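Local coordinates for phosphoribosylaminoimidazole carboxylase, ATPase subunit (Thermotoga maritima, PDB 3AX6), which catalyses the ATP-dependent carboxylation of 5-aminoimidazole ribonucleotide by bicarbonate to N5-carboxyaminoimidazole ribonucleotide, a step of de novo purine biosynthesis, at the interface of chains A and B. Sequence-based numbering; all coordinates share one arbitrary frame. Chains: chain A/B, Phosphoribosylaminoimidazole carboxylase, ATPase subunit.

Contact 1: the interface of chains A and B. Residues chain A 40-42; chain B 40-41.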
ATOM      1  N   GLN A  40      -4.195  16.536  -1.779  1.00 20.41           N
ATOM      2  CA  GLN A  40      -4.709  16.280  -0.441  1.00 23.10           C
ATOM      3  C   GLN A  40      -3.772  15.454   0.454  1.00 22.96           C
ATOM      4  O   GLN A  40      -3.768  15.626   1.675  1.00 23.11           O
ATOM      5  CB  GLN A  40      -6.056  15.579  -0.530  1.00 24.08           C
ATOM      6  CG  GLN A  40      -7.175  16.465  -1.018  1.00 31.22           C
ATOM      7  CD  GLN A  40      -8.511  15.764  -0.966  1.00 34.02           C
ATOM      8  OE1 GLN A  40      -8.730  14.767  -1.658  1.00 37.26           O
ATOM      9  NE2 GLN A  40      -9.413  16.275  -0.138  1.00 37.32           N
ATOM     10  N   VAL A  41      -2.988  14.564  -0.148  1.00 19.82           N
ATOM     11  CA  VAL A  41      -2.075  13.726   0.620  1.00 19.40           C
ATOM     12  C   VAL A  41      -0.606  14.104   0.424  1.00 20.78           C
ATOM     13  O   VAL A  41       0.299  13.436   0.936  1.00 21.07           O
ATOM     14  CB  VAL A  41      -2.286  12.230   0.285  1.00 17.78           C
ATOM     15  CG1 VAL A  41      -3.715  11.833   0.639  1.00 15.69           C
ATOM     16  CG2 VAL A  41      -2.012  11.962  -1.195  1.00 12.79           C
ATOM     17  N   ALA A  42      -0.379  15.187  -0.315  1.00 20.79           N
ATOM     18  CA  ALA A  42       0.969  15.680  -0.562  1.00 21.27           C
ATOM     19  C   ALA A  42       1.298  16.680   0.542  1.00 21.91           C
ATOM     20  O   ALA A  42       0.504  16.873   1.466  1.00 23.77           O
ATOM     21  CB  ALA A  42       1.042  16.358  -1.933  1.00 19.60           C
TER
ATOM     22  N   GLN B  40      -4.575  14.431   8.397  1.00 29.51           N
ATOM     23  CA  GLN B  40      -4.059  14.987   7.155  1.00 31.77           C
ATOM     24  C   GLN B  40      -4.636  14.231   5.958  1.00 31.16           C
ATOM     25  O   GLN B  40      -5.004  14.838   4.954  1.00 32.54           O
ATOM     26  CB  GLN B  40      -2.524  14.900   7.167  1.00 34.60           C
ATOM     27  CG  GLN B  40      -1.795  15.811   6.172  1.00 40.46           C
ATOM     28  CD  GLN B  40      -1.420  15.110   4.865  1.00 43.57           C
ATOM     29  OE1 GLN B  40      -0.719  14.090   4.868  1.00 44.87           O
ATOM     30  NE2 GLN B  40      -1.877  15.665   3.741  1.00 42.58           N
ATOM     31  N   VAL B  41      -4.731  12.910   6.071  1.00 29.34           N
ATOM     32  CA  VAL B  41      -5.266  12.098   4.982  1.00 26.81           C
ATOM     33  C   VAL B  41      -6.679  11.588   5.252  1.00 25.31           C
ATOM     34  O   VAL B  41      -7.149  10.669   4.592  1.00 24.27           O
ATOM     35  CB  VAL B  41      -4.353  10.894   4.682  1.00 25.14           C
ATOM     36  CG1 VAL B  41      -2.946  11.382   4.396  1.00 23.81           C
ATOM     37  CG2 VAL B  41      -4.359   9.924   5.852  1.00 25.57           C
TER
HETATM   38  O   HOH W   1      -4.541  17.593   3.299  1.00 32.59           O

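Contact 2: the interface of chains A and B. Residues chain A 320, 323-324; chain B 187, 283, 287-289.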
ATOM      1  N   GLU A 320     -20.296  -6.560   0.007  1.00 19.12           N
ATOM      2  CA  GLU A 320     -20.301  -7.772   0.828  1.00 20.41           C
ATOM      3  C   GLU A 320     -20.214  -9.058   0.014  1.00 19.76           C
ATOM      4  O   GLU A 320     -19.444  -9.967   0.340  1.00 18.99           O
ATOM      5  CB  GLU A 320     -21.548  -7.820   1.723  1.00 20.68           C
ATOM      6  CG  GLU A 320     -21.470  -6.910   2.939  1.00 22.77           C
ATOM      7  CD  GLU A 320     -22.000  -7.577   4.188  1.00 23.07           C
ATOM      8  OE1 GLU A 320     -21.566  -8.704   4.468  1.00 28.62           O
ATOM      9  OE2 GLU A 320     -22.841  -6.988   4.894  1.00 26.47           O
ATOM     10  N   LEU A 323     -16.645  -9.063  -1.506  1.00 16.96           N
ATOM     11  CA  LEU A 323     -15.586  -9.368  -0.554  1.00 15.83           C
ATOM     12  C   LEU A 323     -15.672 -10.799  -0.038  1.00 16.93           C
ATOM     13  O   LEU A 323     -14.748 -11.284   0.611  1.00 13.15           O
ATOM     14  CB  LEU A 323     -15.613  -8.392   0.621  1.00 13.72           C
ATOM     15  CG  LEU A 323     -15.130  -6.958   0.377  1.00 15.32           C
ATOM     16  CD1 LEU A 323     -15.196  -6.192   1.698  1.00 12.44           C
ATOM     17  CD2 LEU A 323     -13.689  -6.962  -0.167  1.00 11.00           C
ATOM     18  N   ALA A 324     -16.785 -11.468  -0.328  1.00 18.69           N
ATOM     19  CA  ALA A 324     -16.972 -12.850   0.102  1.00 21.04           C
ATOM     20  C   ALA A 324     -16.114 -13.754  -0.771  1.00 21.32           C
ATOM     21  O   ALA A 324     -15.896 -14.918  -0.449  1.00 22.41           O
ATOM     22  CB  ALA A 324     -18.439 -13.255  -0.007  1.00 21.33           C
TER
ATOM     23  N   LYS B 187     -20.092 -11.113  13.267  1.00 18.31           N
ATOM     24  CA  LYS B 187     -20.794 -12.290  12.788  1.00 19.18           C
ATOM     25  C   LYS B 187     -20.165 -13.548  13.382  1.00 19.76           C
ATOM     26  O   LYS B 187     -20.832 -14.568  13.533  1.00 20.06           O
ATOM     27  CB  LYS B 187     -20.761 -12.361  11.256  1.00 19.25           C
ATOM     28  CG  LYS B 187     -21.591 -11.279  10.594  1.00 19.22           C
ATOM     29  CD  LYS B 187     -21.793 -11.516   9.112  1.00 18.41           C
ATOM     30  CE  LYS B 187     -22.724 -10.450   8.551  1.00 19.48           C
ATOM     31  NZ  LYS B 187     -23.054 -10.661   7.119  1.00 22.30           N
ATOM     32  N   ARG B 283     -12.321  -4.441   7.534  1.00 12.22           N
ATOM     33  CA  ARG B 283     -13.290  -5.467   7.193  1.00 12.12           C
ATOM     34  C   ARG B 283     -13.958  -5.947   8.476  1.00 12.72           C
ATOM     35  O   ARG B 283     -15.181  -6.029   8.557  1.00 15.09           O
ATOM     36  CB  ARG B 283     -12.617  -6.661   6.528  1.00 13.15           C
ATOM     37  CG  ARG B 283     -12.078  -6.420   5.122  1.00 14.28           C
ATOM     38  CD  ARG B 283     -11.878  -7.765   4.446  1.00 13.36           C
ATOM     39  NE  ARG B 283     -11.185  -7.679   3.169  1.00 13.62           N
ATOM     40  CZ  ARG B 283     -11.330  -8.568   2.195  1.00 13.27           C
ATOM     41  NH1 ARG B 283     -12.147  -9.601   2.356  1.00 11.09           N
ATOM     42  NH2 ARG B 283     -10.652  -8.427   1.065  1.00 12.72           N
ATOM     43  N   ASN B 287     -17.993  -5.413   9.861  1.00 14.25           N
ATOM     44  CA  ASN B 287     -18.692  -6.690   9.804  1.00 13.82           C
ATOM     45  C   ASN B 287     -18.741  -7.265   8.396  1.00 13.90           C
ATOM     46  O   ASN B 287     -19.687  -7.966   8.016  1.00 13.92           O
ATOM     47  CB  ASN B 287     -20.106  -6.548  10.371  1.00 12.60           C
ATOM     48  CG  ASN B 287     -20.627  -7.846  10.941  1.00 13.00           C
ATOM     49  OD1 ASN B 287     -19.856  -8.758  11.232  1.00 12.30           O
ATOM     50  ND2 ASN B 287     -21.938  -7.935  11.119  1.00 15.55           N
ATOM     51  N   LEU B 288     -17.699  -6.968   7.630  1.00 11.34           N
ATOM     52  CA  LEU B 288     -17.584  -7.446   6.267  1.00 11.43           C
ATOM     53  C   LEU B 288     -16.866  -8.783   6.269  1.00 11.13           C
ATOM     54  O   LEU B 288     -16.230  -9.153   7.254  1.00 11.77           O
ATOM     55  CB  LEU B 288     -16.801  -6.434   5.419  1.00  7.06           C
ATOM     56  CG  LEU B 288     -17.538  -5.105   5.249  1.00  7.06           C
ATOM     57  CD1 LEU B 288     -16.607  -4.038   4.718  1.00  6.12           C
ATOM     58  CD2 LEU B 288     -18.727  -5.326   4.316  1.00  7.38           C
ATOM     59  N   PRO B 289     -16.983  -9.539   5.172  1.00 10.63           N
ATOM     60  CA  PRO B 289     -16.319 -10.841   5.072  1.00 11.66           C
ATOM     61  C   PRO B 289     -14.812 -10.623   5.190  1.00 11.30           C
ATOM     62  O   PRO B 289     -14.258  -9.752   4.526  1.00 11.22           O
ATOM     63  CB  PRO B 289     -16.728 -11.328   3.685  1.00 12.78           C
ATOM     64  CG  PRO B 289     -18.100 -10.704   3.509  1.00 12.38           C
ATOM     65  CD  PRO B 289     -17.889  -9.311   4.032  1.00 10.70           C
TER
HETATM   66  O   HOH W   2     -11.770 -10.847  -0.198  1.00  7.25           O
HETATM   67  O   HOH W   3     -20.438 -10.434   6.346  1.00 19.74           O

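Contact 1: the interface of chains A and B
A:Val41 and B:Val41 meet across the dimer interface through their CG1 methyls, which lie 3.9 Å apart, with the two side chains turned at about a right angle to each other. On both chains CG1 is anti to the carbonyl carbon (chi1 -61° in A:Val41, and nearly the same in B:Val41), and this rotation presents the same branch to the partner while CG2 is directed away from it. The result is a small, like-to-like apolar touch rather than interdigitation of the two side chains.

Beside the valines the symmetry is broken by the glutamines. B:Gln40 has CG anti to its backbone N (chi1 -162°) and bends at chi2, which carries its carboxamide across to the end of the opposing helix. There B:Gln40 NE2 comes within 2.8 Å of the carbonyl oxygen A:Gln40 O, yet neither N-H is aimed at that oxygen, and the close pair does not count as a hydrogen bond as modelled. The oxygen lies roughly beyond the C-N bond, with an angle of 148° at NE2 from CD. B:Gln40 NE2 also lies 3.7 Å from A:Val41 CA and 3.5 Å from A:Ala42 O, and thus sits over the backbone where the helix gives way to loop. The A:Gln40 side chain runs off to one side, away from the B:Gln40 carboxamide, and its backbone carbonyl is what meets the partner here.

Water 1 supplies a polar link between the two backbones, 2.7 Å from A:Gln40 O and 3.2 Å from B:Gln40 O. The carbonyl end of the A helix may favour the nearby NH2 group electrostatically even without a directed bond.

The patch lies at the C-terminal ends of two equivalent short helices, 37-41 in chain A and 37-40 in chain B. In chain A this helix connects strand 26-31 to strand 44-47, within the preATP-grasp region of the homodimer.

Contact 2: the interface of chains A and B
A:Leu323 packs against B:Arg283 and B:Leu288 in this part of the dimer interface of an ATP-grasp enzyme of the PurK/PurT family. From the last turn of helix 319-323, its CB lies 4.1 Å from B:Arg283 NH1. CG is anti to the carbonyl carbon (chi1 -73°) and divides the chain between two partners. The CD1 branch reaches B:Leu288 CD1 at 4.0 Å, whereas CD2 sits over one face of the B:Arg283 guanidinium, 3.5 Å above its plane and displaced toward the rim.

That guanidinium is held from its edge: NH1 donates to B:Pro289 O at 3.0 Å, and both NH1 and NH2 bind water 2, which in turn contacts A:Leu323 O. A leucine in place of B:Arg283 would probably leave B:Pro289 O without this donor, break the water link to A:Leu323 O and deprive CD2 of its flat support.

Around this pair, the B:Pro289 ring fits against the A helix end, with CG 3.5 Å from A:Glu320 O and CB near A:Ala324 CA. A:Glu320 bends at chi2 (-138°), its CG lying 3.5 Å from B:Leu288 CD2 while the carboxylate OE1 forms a loose salt bridge of 3.6 Å with B:Lys187 NZ. Water 3 bridges these charged groups and also meets B:Asn287 O. Behind them, B:Asn287 OD1 accepts from B:Lys187 N, tying the lysine's loop to the segment that carries B:Leu288.

The C-alpha centres of contact 1 and contact 2 are about 28 Å apart, and the two share no residues, although both belong to the same two-fold homodimer interface. Contact 1 pairs equivalent segments of the two chains, as expected close to the symmetry axis. Contact 2 joins unlike segments, helix 319-323 and the residue after it in chain A to the end of helix 277-285, the residues following it and the B:Lys187 loop in chain B, and recurs with the chains exchanged. The interface therefore draws on N-terminal, central and C-terminal parts of the chain, and contacts spread this widely are likely to restrict rocking of the subunits.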